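Long-range contacts in nickel-dependent hydrogenase large subunit (PDB 3MYR), which oxidises hydrogen at a nickel-iron centre, as the large subunit of a heterodimeric membrane-bound hydrogenase: residues N169-H174 / K540-I545; A26-A31 / H534-V539; L84-Q89 / T289-D294; G220-P225 / T460-E465. All blocks are in the same frame, centred on the assembly; numbering follows the deposited sequence.

Contact 1 (N169-H174 / K540-I545); sequences NGYWGH and KQPIEI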
loop_
_atom_site.group_PDB
_atom_site.type_symbol
_atom_site.label_atom_id
_atom_site.label_comp_id
_atom_site.label_asym_id
_atom_site.label_seq_id
_atom_site.Cartn_x
_atom_site.Cartn_y
_atom_site.Cartn_z
ATOM N N ASN B 169 -16.086 -4.615 19.898
ATOM C CA ASN B 169 -15.605 -6.001 20.117
ATOM C C ASN B 169 -14.077 -6.125 20.195
ATOM O O ASN B 169 -13.539 -7.191 19.848
ATOM C CB ASN B 169 -16.093 -6.975 18.988
ATOM C CG ASN B 169 -17.629 -6.919 18.760
ATOM O OD1 ASN B 169 -18.168 -7.306 17.690
ATOM N ND2 ASN B 169 -18.318 -6.441 19.743
ATOM N N GLY B 170 -13.371 -5.043 20.544
ATOM C CA GLY B 170 -11.914 -5.040 20.552
ATOM C C GLY B 170 -11.461 -5.817 21.791
ATOM O O GLY B 170 -12.284 -6.265 22.626
ATOM N N TYR B 171 -10.156 -6.004 21.913
ATOM C CA TYR B 171 -9.622 -6.929 22.864
ATOM C C TYR B 171 -9.227 -6.193 24.130
ATOM O O TYR B 171 -8.435 -6.683 24.916
ATOM C CB TYR B 171 -8.448 -7.739 22.231
ATOM C CG TYR B 171 -8.824 -8.465 20.928
ATOM C CD1 TYR B 171 -10.118 -8.948 20.720
ATOM C CD2 TYR B 171 -7.906 -8.590 19.883
ATOM C CE1 TYR B 171 -10.482 -9.544 19.479
ATOM C CE2 TYR B 171 -8.262 -9.162 18.642
ATOM C CZ TYR B 171 -9.536 -9.628 18.441
ATOM O OH TYR B 171 -9.877 -10.225 17.247
ATOM N N TRP B 172 -9.764 -4.998 24.320
ATOM C CA TRP B 172 -9.383 -4.124 25.436
ATOM C C TRP B 172 -9.387 -4.919 26.777
ATOM O O TRP B 172 -10.316 -5.692 27.061
ATOM C CB TRP B 172 -10.359 -2.937 25.518
ATOM C CG TRP B 172 -10.688 -2.394 24.135
ATOM C CD1 TRP B 172 -11.944 -2.285 23.578
ATOM C CD2 TRP B 172 -9.760 -1.947 23.128
ATOM N NE1 TRP B 172 -11.841 -1.806 22.298
ATOM C CE2 TRP B 172 -10.526 -1.610 21.979
ATOM C CE3 TRP B 172 -8.360 -1.841 23.068
ATOM C CZ2 TRP B 172 -9.943 -1.123 20.780
ATOM C CZ3 TRP B 172 -7.755 -1.398 21.862
ATOM C CH2 TRP B 172 -8.552 -1.018 20.742
ATOM N N GLY B 173 -8.384 -4.692 27.619
ATOM C CA GLY B 173 -8.358 -5.358 28.961
ATOM C C GLY B 173 -7.733 -6.756 28.873
ATOM O O GLY B 173 -7.528 -7.415 29.905
ATOM N N HIS B 174 -7.356 -7.199 27.669
ATOM C CA HIS B 174 -6.637 -8.490 27.540
ATOM C C HIS B 174 -5.300 -8.369 28.333
ATOM O O HIS B 174 -4.680 -7.265 28.355
ATOM C CB HIS B 174 -6.333 -8.745 26.056
ATOM C CG HIS B 174 -5.810 -10.125 25.761
ATOM N ND1 HIS B 174 -4.513 -10.510 26.039
ATOM C CD2 HIS B 174 -6.372 -11.164 25.089
ATOM C CE1 HIS B 174 -4.329 -11.756 25.647
ATOM N NE2 HIS B 174 -5.421 -12.151 25.012
ATOM N N LYS B 540 -10.271 -16.683 21.032
ATOM C CA LYS B 540 -11.265 -15.730 20.519
ATOM C C LYS B 540 -10.801 -14.294 20.461
ATOM O O LYS B 540 -11.538 -13.436 19.995
ATOM C CB LYS B 540 -12.513 -15.788 21.402
ATOM C CG LYS B 540 -13.124 -17.203 21.409
ATOM C CD LYS B 540 -14.642 -17.195 21.638
ATOM C CE LYS B 540 -15.159 -18.664 21.637
ATOM N NZ LYS B 540 -16.659 -18.800 21.838
ATOM N N GLN B 541 -9.645 -14.023 21.077
ATOM C CA GLN B 541 -9.022 -12.707 21.105
ATOM C C GLN B 541 -7.530 -12.969 20.863
ATOM O O GLN B 541 -6.708 -12.824 21.773
ATOM C CB GLN B 541 -9.220 -12.002 22.476
ATOM C CG GLN B 541 -10.698 -11.771 22.877
ATOM C CD GLN B 541 -10.894 -10.660 23.965
ATOM O OE1 GLN B 541 -10.027 -10.371 24.745
ATOM N NE2 GLN B 541 -12.023 -9.996 23.922
ATOM N N PRO B 542 -7.180 -13.394 19.640
ATOM C CA PRO B 542 -5.822 -13.862 19.333
ATOM C C PRO B 542 -4.839 -12.675 19.122
ATOM O O PRO B 542 -4.180 -12.569 18.100
ATOM C CB PRO B 542 -6.058 -14.630 18.031
ATOM C CG PRO B 542 -7.019 -13.663 17.296
ATOM C CD PRO B 542 -8.036 -13.392 18.424
ATOM N N ILE B 543 -4.766 -11.772 20.094
ATOM C CA ILE B 543 -3.880 -10.651 19.999
ATOM C C ILE B 543 -2.408 -11.077 19.773
ATOM O O ILE B 543 -1.666 -10.368 19.140
ATOM C CB ILE B 543 -4.050 -9.806 21.234
ATOM C CG1 ILE B 543 -3.380 -8.435 21.091
ATOM C CG2 ILE B 543 -3.557 -10.555 22.447
ATOM C CD1 ILE B 543 -3.935 -7.391 22.114
ATOM N N GLU B 544 -2.016 -12.281 20.199
ATOM C CA GLU B 544 -0.621 -12.651 20.039
ATOM C C GLU B 544 -0.317 -12.966 18.594
ATOM O O GLU B 544 0.783 -12.751 18.129
ATOM C CB GLU B 544 -0.261 -13.870 20.892
ATOM C CG GLU B 544 -0.497 -13.697 22.445
ATOM C CD GLU B 544 -1.898 -14.117 22.926
ATOM O OE1 GLU B 544 -2.048 -14.445 24.126
ATOM O OE2 GLU B 544 -2.878 -14.110 22.144
ATOM N N ILE B 545 -1.283 -13.514 17.876
ATOM C CA ILE B 545 -1.104 -13.757 16.451
ATOM C C ILE B 545 -0.963 -12.404 15.720
ATOM O O ILE B 545 -0.032 -12.208 14.918
ATOM C CB ILE B 545 -2.274 -14.598 15.904
ATOM C CG1 ILE B 545 -2.060 -16.062 16.297
ATOM C CG2 ILE B 545 -2.370 -14.462 14.346
ATOM C CD1 ILE B 545 -3.285 -17.015 15.885
HETATM O O HOH W 1 -13.830 -9.489 21.208
HETATM O O HOH W 2 -11.701 -12.112 17.458
HETATM O O HOH W 3 -10.021 -8.784 26.766
HETATM O O HOH W 4 -5.189 -14.501 23.355
#
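The type II beta turn Y171-H174 packs the side chains of its first and last residues against Q541 to E544, where the chain enters helix 543-551 close to the small subunit. A backbone bond from H174 N to Y171 O (3.0 Å) closes the turn. Q541 lies over one face of the Y171 ring: its CA makes a CH-pi contact 3.9 Å from the centroid, and its extended chain slides on past the rim, with CG 3.6 Å from Y171 CD1. P542 CD approaches the phenol end, where Y171 OH bonds S49 N of the small subunit and is linked through water 2 to K540 O. Two further waters meet the Q541 amide: water 1 joins NE2 to N169 O, water 3 lies between OE1 and W172 O. The H174 imidazole, with CG anti to the backbone N (chi1 -170°), takes I543 CG2 over one face, 3.6 Å from its centroid, in a second CH-pi contact. H174 ND1 is engaged by A176 N. The E544 carboxylate meets V537 N through OE1, while water 4, in the imidazole plane 2.9 Å from H174 NE2, lies in reach of Q541 O and 2.6 Å from E544 OE2.

Contact 2 (A26-A31 / H534-V539); sequences ATIAQA and HQLVDV
A26 O is gripped by two neighbouring groups of the facing segment: L536 N donates to it at 2.7 Å, in the plane of the carbonyl, and Q535 CA approaches it at 3.1 Å in a CA-H...O contact. This is one half of a single antiparallel beta bridge, in which T27 and Q535 form the non-hydrogen-bonded pair with their CA atoms 4.4 Å apart. The other half runs from I28 N to H534 O (3.1 Å), an almost straight bond with an N-H...O angle of 168°, the donor somewhat tilted from the carbonyl plane. The bridge sets the loop after helix 525-531 beside strand 27-35, an outermost strand of the three-stranded antiparallel sheet; strand 17-24 flanks it within that sheet. T27 and Q535 lie side by side and point the same way, T27 OG1 meeting Q535 CG at 3.7 Å. I28 and L536 turn to a buried layer instead, where they pack on M23 and on I545 of helix 543-551. There I28 CD1, swung out to the end of an extended chain (chi2 -179°), touches L536 CD1 at 3.8 Å and also rests against H534 CB. On the other side of the same I28-H534 pair a water takes the place of a direct bond: water 5 accepts from H534 N at 2.9 Å and lies within bonding distance of I28 O.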
loop_
_atom_site.group_PDB
_atom_site.type_symbol
_atom_site.label_atom_id
_atom_site.label_comp_id
_atom_site.label_asym_id
_atom_site.label_seq_id
_atom_site.Cartn_x
_atom_site.Cartn_y
_atom_site.Cartn_z
ATOM N N ALA B 26 -2.140 -24.332 24.678
ATOM C CA ALA B 26 -2.091 -22.890 24.387
ATOM C C ALA B 26 -1.032 -22.509 23.321
ATOM O O ALA B 26 -0.968 -21.351 22.868
ATOM C CB ALA B 26 -1.829 -22.107 25.703
ATOM N N THR B 27 -0.253 -23.503 22.886
ATOM C CA THR B 27 0.880 -23.336 21.994
ATOM C C THR B 27 0.517 -23.482 20.520
ATOM O O THR B 27 -0.183 -24.420 20.108
ATOM C CB THR B 27 2.029 -24.324 22.382
ATOM O OG1 THR B 27 2.538 -23.902 23.648
ATOM C CG2 THR B 27 3.195 -24.243 21.417
ATOM N N ILE B 28 0.997 -22.547 19.702
ATOM C CA ILE B 28 0.847 -22.739 18.281
ATOM C C ILE B 28 1.775 -23.854 17.784
ATOM O O ILE B 28 2.990 -23.690 17.788
ATOM C CB ILE B 28 1.033 -21.429 17.495
ATOM C CG1 ILE B 28 -0.033 -20.420 17.937
ATOM C CG2 ILE B 28 0.962 -21.722 15.972
ATOM C CD1 ILE B 28 0.006 -19.081 17.227
ATOM N N ALA B 29 1.220 -24.957 17.315
ATOM C CA ALA B 29 2.076 -26.073 16.833
ATOM C C ALA B 29 2.395 -25.946 15.336
ATOM O O ALA B 29 3.552 -26.085 14.949
ATOM C CB ALA B 29 1.451 -27.462 17.144
ATOM N N GLN B 30 1.388 -25.657 14.513
ATOM C CA GLN B 30 1.604 -25.355 13.080
ATOM C C GLN B 30 0.734 -24.164 12.709
ATOM O O GLN B 30 -0.428 -24.068 13.152
ATOM C CB GLN B 30 1.236 -26.521 12.148
ATOM C CG GLN B 30 2.115 -27.807 12.188
ATOM C CD GLN B 30 3.507 -27.650 11.509
ATOM O OE1 GLN B 30 4.513 -27.403 12.203
ATOM N NE2 GLN B 30 3.578 -27.833 10.170
ATOM N N ALA B 31 1.271 -23.274 11.882
ATOM C CA ALA B 31 0.488 -22.162 11.362
ATOM C C ALA B 31 0.427 -22.217 9.816
ATOM O O ALA B 31 1.375 -22.672 9.140
ATOM C CB ALA B 31 1.091 -20.836 11.839
ATOM N N HIS B 534 5.136 -19.086 20.315
ATOM C CA HIS B 534 3.862 -18.397 20.591
ATOM C C HIS B 534 2.886 -19.208 21.415
ATOM O O HIS B 534 2.590 -20.313 21.057
ATOM C CB HIS B 534 3.158 -17.960 19.286
ATOM C CG HIS B 534 3.870 -16.845 18.567
ATOM N ND1 HIS B 534 3.296 -15.599 18.364
ATOM C CD2 HIS B 534 5.133 -16.760 18.087
ATOM C CE1 HIS B 534 4.188 -14.781 17.811
ATOM N NE2 HIS B 534 5.306 -15.457 17.629
ATOM N N GLN B 535 2.222 -18.552 22.367
ATOM C CA GLN B 535 1.121 -19.112 23.187
ATOM C C GLN B 535 -0.051 -18.134 23.075
ATOM O O GLN B 535 0.163 -16.911 22.919
ATOM C CB GLN B 535 1.569 -19.290 24.649
ATOM C CG GLN B 535 2.620 -20.437 24.854
ATOM C CD GLN B 535 4.098 -20.078 24.391
ATOM O OE1 GLN B 535 4.887 -20.971 23.985
ATOM N NE2 GLN B 535 4.461 -18.782 24.459
ATOM N N LEU B 536 -1.274 -18.652 22.956
ATOM C CA LEU B 536 -2.469 -17.784 22.962
ATOM C C LEU B 536 -3.166 -17.878 24.324
ATOM O O LEU B 536 -3.533 -18.988 24.750
ATOM C CB LEU B 536 -3.454 -18.255 21.893
ATOM C CG LEU B 536 -3.325 -17.690 20.471
ATOM C CD1 LEU B 536 -1.865 -17.529 20.152
ATOM C CD2 LEU B 536 -4.016 -18.636 19.474
ATOM N N VAL B 537 -3.367 -16.758 25.014
ATOM C CA VAL B 537 -4.232 -16.846 26.167
ATOM C C VAL B 537 -5.701 -17.190 25.860
ATOM O O VAL B 537 -6.341 -17.933 26.632
ATOM C CB VAL B 537 -4.052 -15.779 27.296
ATOM C CG1 VAL B 537 -2.833 -14.894 27.179
ATOM C CG2 VAL B 537 -5.351 -15.082 27.680
ATOM N N ASP B 538 -6.188 -16.731 24.711
ATOM C CA ASP B 538 -7.597 -16.878 24.372
ATOM C C ASP B 538 -7.805 -16.873 22.845
ATOM O O ASP B 538 -7.607 -15.852 22.178
ATOM C CB ASP B 538 -8.367 -15.754 25.043
ATOM C CG ASP B 538 -9.868 -15.740 24.706
ATOM O OD1 ASP B 538 -10.562 -14.814 25.205
ATOM O OD2 ASP B 538 -10.339 -16.570 23.896
ATOM N N VAL B 539 -8.227 -18.012 22.298
ATOM C CA VAL B 539 -8.366 -18.165 20.866
ATOM C C VAL B 539 -9.397 -17.263 20.225
ATOM O O VAL B 539 -9.345 -17.033 19.009
ATOM C CB VAL B 539 -8.546 -19.648 20.411
ATOM C CG1 VAL B 539 -7.294 -20.480 20.849
ATOM C CG2 VAL B 539 -9.905 -20.288 20.930
HETATM O O HOH W 5 4.632 -21.486 18.843
#

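Contact 3 (L84-Q89 / T289-D294); sequences LPLNAQ and TGASLD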
loop_
_atom_site.group_PDB
_atom_site.type_symbol
_atom_site.label_atom_id
_atom_site.label_comp_id
_atom_site.label_asym_id
_atom_site.label_seq_id
_atom_site.Cartn_x
_atom_site.Cartn_y
_atom_site.Cartn_z
ATOM N N LEU B 84 19.132 6.694 -16.789
ATOM C CA LEU B 84 18.383 7.885 -16.402
ATOM C C LEU B 84 19.302 9.087 -16.338
ATOM O O LEU B 84 20.409 8.962 -15.833
ATOM C CB LEU B 84 17.835 7.734 -14.987
ATOM C CG LEU B 84 16.680 6.819 -14.673
ATOM C CD1 LEU B 84 16.117 7.213 -13.280
ATOM C CD2 LEU B 84 15.630 6.906 -15.738
ATOM N N PRO B 85 18.753 10.285 -16.577
ATOM C CA PRO B 85 19.476 11.502 -16.164
ATOM C C PRO B 85 19.538 11.633 -14.648
ATOM O O PRO B 85 18.622 11.186 -13.914
ATOM C CB PRO B 85 18.615 12.653 -16.725
ATOM C CG PRO B 85 17.539 12.001 -17.592
ATOM C CD PRO B 85 17.417 10.564 -17.131
ATOM N N LEU B 86 20.563 12.318 -14.153
ATOM C CA LEU B 86 20.779 12.396 -12.694
ATOM C C LEU B 86 19.514 12.956 -11.986
ATOM O O LEU B 86 19.131 12.466 -10.918
ATOM C CB LEU B 86 21.991 13.273 -12.372
ATOM C CG LEU B 86 22.339 13.440 -10.890
ATOM C CD1 LEU B 86 22.500 12.098 -10.148
ATOM C CD2 LEU B 86 23.709 14.207 -10.810
ATOM N N ASN B 87 18.902 14.002 -12.543
ATOM C CA ASN B 87 17.807 14.663 -11.798
ATOM C C ASN B 87 16.673 13.659 -11.661
ATOM O O ASN B 87 15.994 13.624 -10.639
ATOM C CB ASN B 87 17.259 15.868 -12.552
ATOM C CG ASN B 87 18.209 17.023 -12.556
ATOM O OD1 ASN B 87 19.008 17.181 -11.635
ATOM N ND2 ASN B 87 18.147 17.863 -13.629
ATOM N N ALA B 88 16.471 12.806 -12.679
ATOM C CA ALA B 88 15.398 11.827 -12.560
ATOM C C ALA B 88 15.697 10.854 -11.412
ATOM O O ALA B 88 14.797 10.417 -10.664
ATOM C CB ALA B 88 15.199 11.065 -13.896
ATOM N N GLN B 89 16.952 10.444 -11.315
ATOM C CA GLN B 89 17.329 9.472 -10.326
ATOM C C GLN B 89 17.185 10.046 -8.912
ATOM O O GLN B 89 16.662 9.380 -8.021
ATOM C CB GLN B 89 18.768 8.950 -10.573
ATOM C CG GLN B 89 19.053 7.688 -9.715
ATOM C CD GLN B 89 18.419 6.393 -10.302
ATOM O OE1 GLN B 89 19.082 5.624 -11.006
ATOM N NE2 GLN B 89 17.180 6.129 -9.953
ATOM N N THR B 289 23.500 6.672 -5.100
ATOM C CA THR B 289 23.952 8.044 -4.904
ATOM C C THR B 289 23.959 8.846 -6.220
ATOM O O THR B 289 23.816 10.079 -6.208
ATOM C CB THR B 289 25.420 8.111 -4.342
ATOM O OG1 THR B 289 26.256 7.351 -5.203
ATOM C CG2 THR B 289 25.528 7.551 -2.920
ATOM N N GLY B 290 24.057 8.142 -7.346
ATOM C CA GLY B 290 24.223 8.796 -8.634
ATOM C C GLY B 290 23.213 8.321 -9.658
ATOM O O GLY B 290 22.225 7.649 -9.327
ATOM N N ALA B 291 23.440 8.695 -10.919
ATOM C CA ALA B 291 22.454 8.511 -11.995
ATOM C C ALA B 291 22.300 7.038 -12.282
ATOM O O ALA B 291 21.167 6.549 -12.476
ATOM C CB ALA B 291 22.879 9.274 -13.266
ATOM N N SER B 292 23.416 6.302 -12.285
ATOM C CA SER B 292 23.334 4.887 -12.643
ATOM C C SER B 292 22.863 3.971 -11.469
ATOM O O SER B 292 23.148 4.232 -10.279
ATOM C CB SER B 292 24.670 4.418 -13.243
ATOM O OG SER B 292 25.115 3.266 -12.586
ATOM N N LEU B 293 22.075 2.950 -11.802
ATOM C CA LEU B 293 21.478 2.070 -10.773
ATOM C C LEU B 293 22.516 1.007 -10.383
ATOM O O LEU B 293 22.351 -0.180 -10.655
ATOM C CB LEU B 293 20.219 1.408 -11.326
ATOM C CG LEU B 293 18.927 1.223 -10.518
ATOM C CD1 LEU B 293 18.440 -0.195 -10.435
ATOM C CD2 LEU B 293 18.871 1.954 -9.169
ATOM N N ASP B 294 23.617 1.454 -9.786
ATOM C CA ASP B 294 24.784 0.627 -9.590
ATOM C C ASP B 294 24.757 0.158 -8.142
ATOM O O ASP B 294 24.806 0.983 -7.222
ATOM C CB ASP B 294 26.016 1.471 -9.851
ATOM C CG ASP B 294 27.325 0.745 -9.545
ATOM O OD1 ASP B 294 28.364 1.380 -9.793
ATOM O OD2 ASP B 294 27.349 -0.414 -9.046
HETATM O O HOH W 6 20.086 5.009 -14.524
#
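L86 meets A291 first with its CB, 4.2 Å from A291 CB. CG stands anti to the backbone N (chi1 -180°), and beyond it CD1 ends the chain against the backbone of the facing loop, 3.6 Å from A291 N and a little farther from G290 C. The methyl of A291 is in turn set into the bend before the helix, with its CB 3.6 Å from L84 O and close to L86 CA. P85, at the N-cap position, starts helix 86-112 here, and Q89 N bonds back to P85 O within the first turn. The loop that closes on this helix start connects strand 281-288 to strand 300-305. One turn along the helix, Q89 sends its chain to the same loop: CG is packed tightly against G290 O at 3.2 Å, and a bend at chi2 (78°) lays CD 3.5 Å from A291 O. Q89 also packs on P288, as does L293. Water 6 bridges the two backbones, accepting from L84 N at 3.0 Å and donating to A291 O at 2.8 Å.

Contact 4 (G220-P225 / T460-E465); sequences GGVPSP and TKTFNE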
loop_
_atom_site.group_PDB
_atom_site.type_symbol
_atom_site.label_atom_id
_atom_site.label_comp_id
_atom_site.label_asym_id
_atom_site.label_seq_id
_atom_site.Cartn_x
_atom_site.Cartn_y
_atom_site.Cartn_z
ATOM N N GLY B 220 12.369 5.883 -18.575
ATOM C CA GLY B 220 13.384 6.778 -19.088
ATOM C C GLY B 220 13.596 8.046 -18.274
ATOM O O GLY B 220 14.482 8.836 -18.587
ATOM N N GLY B 221 12.795 8.289 -17.235
ATOM C CA GLY B 221 13.045 9.492 -16.390
ATOM C C GLY B 221 11.894 9.775 -15.460
ATOM O O GLY B 221 11.305 8.812 -14.953
ATOM N N VAL B 222 11.575 11.061 -15.215
ATOM C CA VAL B 222 10.367 11.449 -14.478
ATOM C C VAL B 222 9.565 12.374 -15.370
ATOM O O VAL B 222 10.135 13.024 -16.272
ATOM C CB VAL B 222 10.694 12.114 -13.115
ATOM C CG1 VAL B 222 11.439 11.088 -12.200
ATOM C CG2 VAL B 222 11.606 13.439 -13.336
ATOM N N PRO B 223 8.219 12.360 -15.212
ATOM C CA PRO B 223 7.428 13.189 -16.148
ATOM C C PRO B 223 7.517 14.677 -15.782
ATOM O O PRO B 223 7.216 15.514 -16.612
ATOM C CB PRO B 223 5.961 12.678 -15.971
ATOM C CG PRO B 223 5.963 11.743 -14.810
ATOM C CD PRO B 223 7.386 11.525 -14.309
ATOM N N SER B 224 7.891 15.019 -14.556
ATOM C CA SER B 224 7.871 16.435 -14.126
ATOM C C SER B 224 9.122 17.197 -14.596
ATOM O O SER B 224 10.197 16.953 -14.097
ATOM C CB SER B 224 7.924 16.433 -12.613
ATOM O OG SER B 224 9.048 15.676 -12.155
ATOM N N PRO B 225 8.981 18.154 -15.516
ATOM C CA PRO B 225 10.207 18.825 -15.966
ATOM C C PRO B 225 10.615 19.934 -15.002
ATOM O O PRO B 225 9.836 20.306 -14.092
ATOM C CB PRO B 225 9.803 19.426 -17.352
ATOM C CG PRO B 225 8.280 19.578 -17.245
ATOM C CD PRO B 225 7.772 18.589 -16.233
ATOM N N THR B 460 19.181 20.595 -16.346
ATOM C CA THR B 460 17.764 20.543 -15.976
ATOM C C THR B 460 17.080 19.387 -16.708
ATOM O O THR B 460 15.867 19.348 -16.821
ATOM C CB THR B 460 17.036 21.859 -16.269
ATOM O OG1 THR B 460 17.172 22.178 -17.655
ATOM C CG2 THR B 460 17.613 23.013 -15.498
ATOM N N LYS B 461 17.869 18.461 -17.245
ATOM C CA LYS B 461 17.282 17.342 -17.920
ATOM C C LYS B 461 16.549 16.366 -16.936
ATOM O O LYS B 461 17.081 16.064 -15.862
ATOM C CB LYS B 461 18.418 16.661 -18.667
ATOM C CG LYS B 461 18.007 15.521 -19.564
ATOM C CD LYS B 461 18.271 15.929 -20.991
ATOM C CE LYS B 461 17.881 14.811 -21.946
ATOM N NZ LYS B 461 16.536 15.116 -22.537
ATOM N N THR B 462 15.394 15.818 -17.340
ATOM C CA THR B 462 14.639 14.902 -16.475
ATOM C C THR B 462 14.177 13.651 -17.238
ATOM O O THR B 462 13.614 12.718 -16.639
ATOM C CB THR B 462 13.361 15.613 -15.867
ATOM O OG1 THR B 462 12.711 16.357 -16.911
ATOM C CG2 THR B 462 13.716 16.581 -14.712
ATOM N N PHE B 463 14.480 13.563 -18.536
ATOM C CA PHE B 463 13.952 12.445 -19.330
ATOM C C PHE B 463 14.857 12.095 -20.479
ATOM O O PHE B 463 15.213 12.966 -21.295
ATOM C CB PHE B 463 12.543 12.823 -19.841
ATOM C CG PHE B 463 11.922 11.794 -20.744
ATOM C CD1 PHE B 463 11.804 12.030 -22.117
ATOM C CD2 PHE B 463 11.413 10.612 -20.228
ATOM C CE1 PHE B 463 11.148 11.056 -22.969
ATOM C CE2 PHE B 463 10.829 9.606 -21.075
ATOM C CZ PHE B 463 10.704 9.852 -22.445
ATOM N N ASN B 464 15.228 10.822 -20.560
ATOM C CA ASN B 464 16.082 10.331 -21.630
ATOM C C ASN B 464 15.074 9.822 -22.696
ATOM O O ASN B 464 14.378 8.810 -22.474
ATOM C CB ASN B 464 16.916 9.168 -21.063
ATOM C CG ASN B 464 17.804 8.483 -22.121
ATOM O OD1 ASN B 464 18.656 7.598 -21.815
ATOM N ND2 ASN B 464 17.534 8.778 -23.334
ATOM N N GLU B 465 14.896 10.581 -23.781
ATOM C CA GLU B 465 13.946 10.205 -24.824
ATOM C C GLU B 465 14.461 9.171 -25.838
ATOM O O GLU B 465 13.715 8.738 -26.739
ATOM C CB GLU B 465 13.449 11.443 -25.598
ATOM C CG GLU B 465 14.517 12.167 -26.571
ATOM C CD GLU B 465 15.732 12.957 -25.849
ATOM O OE1 GLU B 465 16.000 12.904 -24.589
ATOM O OE2 GLU B 465 16.479 13.656 -26.603
HETATM O O HOH W 7 10.391 15.399 -17.492
#
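T462 holds OG1 between its backbone N and carbonyl carbon (chi1 44°), which turns the hydroxyl to P225 and leaves CG2 beside S224 O, while F463 has CG anti to its N (chi1 176°), and the ring beyond it has CD2 3.9 Å from G220 C. These side chains frame a single antiparallel beta bridge between two loops, with G221 and F463 as the non-hydrogen-bonded pair, their CA atoms 4.3 Å apart. N464 N donates almost straight to G220 O at 2.9 Å, from a position tilted off the carbonyl plane, and V222 N donates to T462 O at 3.0 Å. Having no side chain, G221 lets T462 O come within 3.3 Å of its CA, a CA-H...O contact. V222 and T462 cross at about a right angle, CG2 of the valine 3.8 Å from CB of the threonine, and V222 also packs on A88, I91 and R92 of helix 86-112. The small subunit borders this pairing: its F203 stacks edge-to-face with F463, and its D204 accepts from T462 N and forms a salt bridge with K461 NZ. That ammonium also bonds F463 O and makes a salt bridge to E465 OE1. The last link is solvent-mediated, T462 OG1 donating to water 7 at 2.6 Å, which in turn donates to V222 O at 2.7 Å.

The four contacts form two touching pairs on opposite sides of the chain's centre. Contacts 1 and 2 lie 13 Å apart between centres and meet at helix 543-551, which begins in contact 1 and is packed on by contact 2, with E544 and I545 reaching from one to the other; contacts 3 and 4, 11 Å apart, meet around the start of helix 86-112, where L84 packs on the G220-G221 backbone. About 48 Å separates the centres of contacts 1 and 3. Contacts 1 and 4 are largely buried and border the small subunit, whereas 2 and 3 are partly buried and touch no other chain. Backbone bridging dominates contacts 2 and 4; ring faces and waters carry contact 1, and close side-chain packing on backbone atoms carries contact 3.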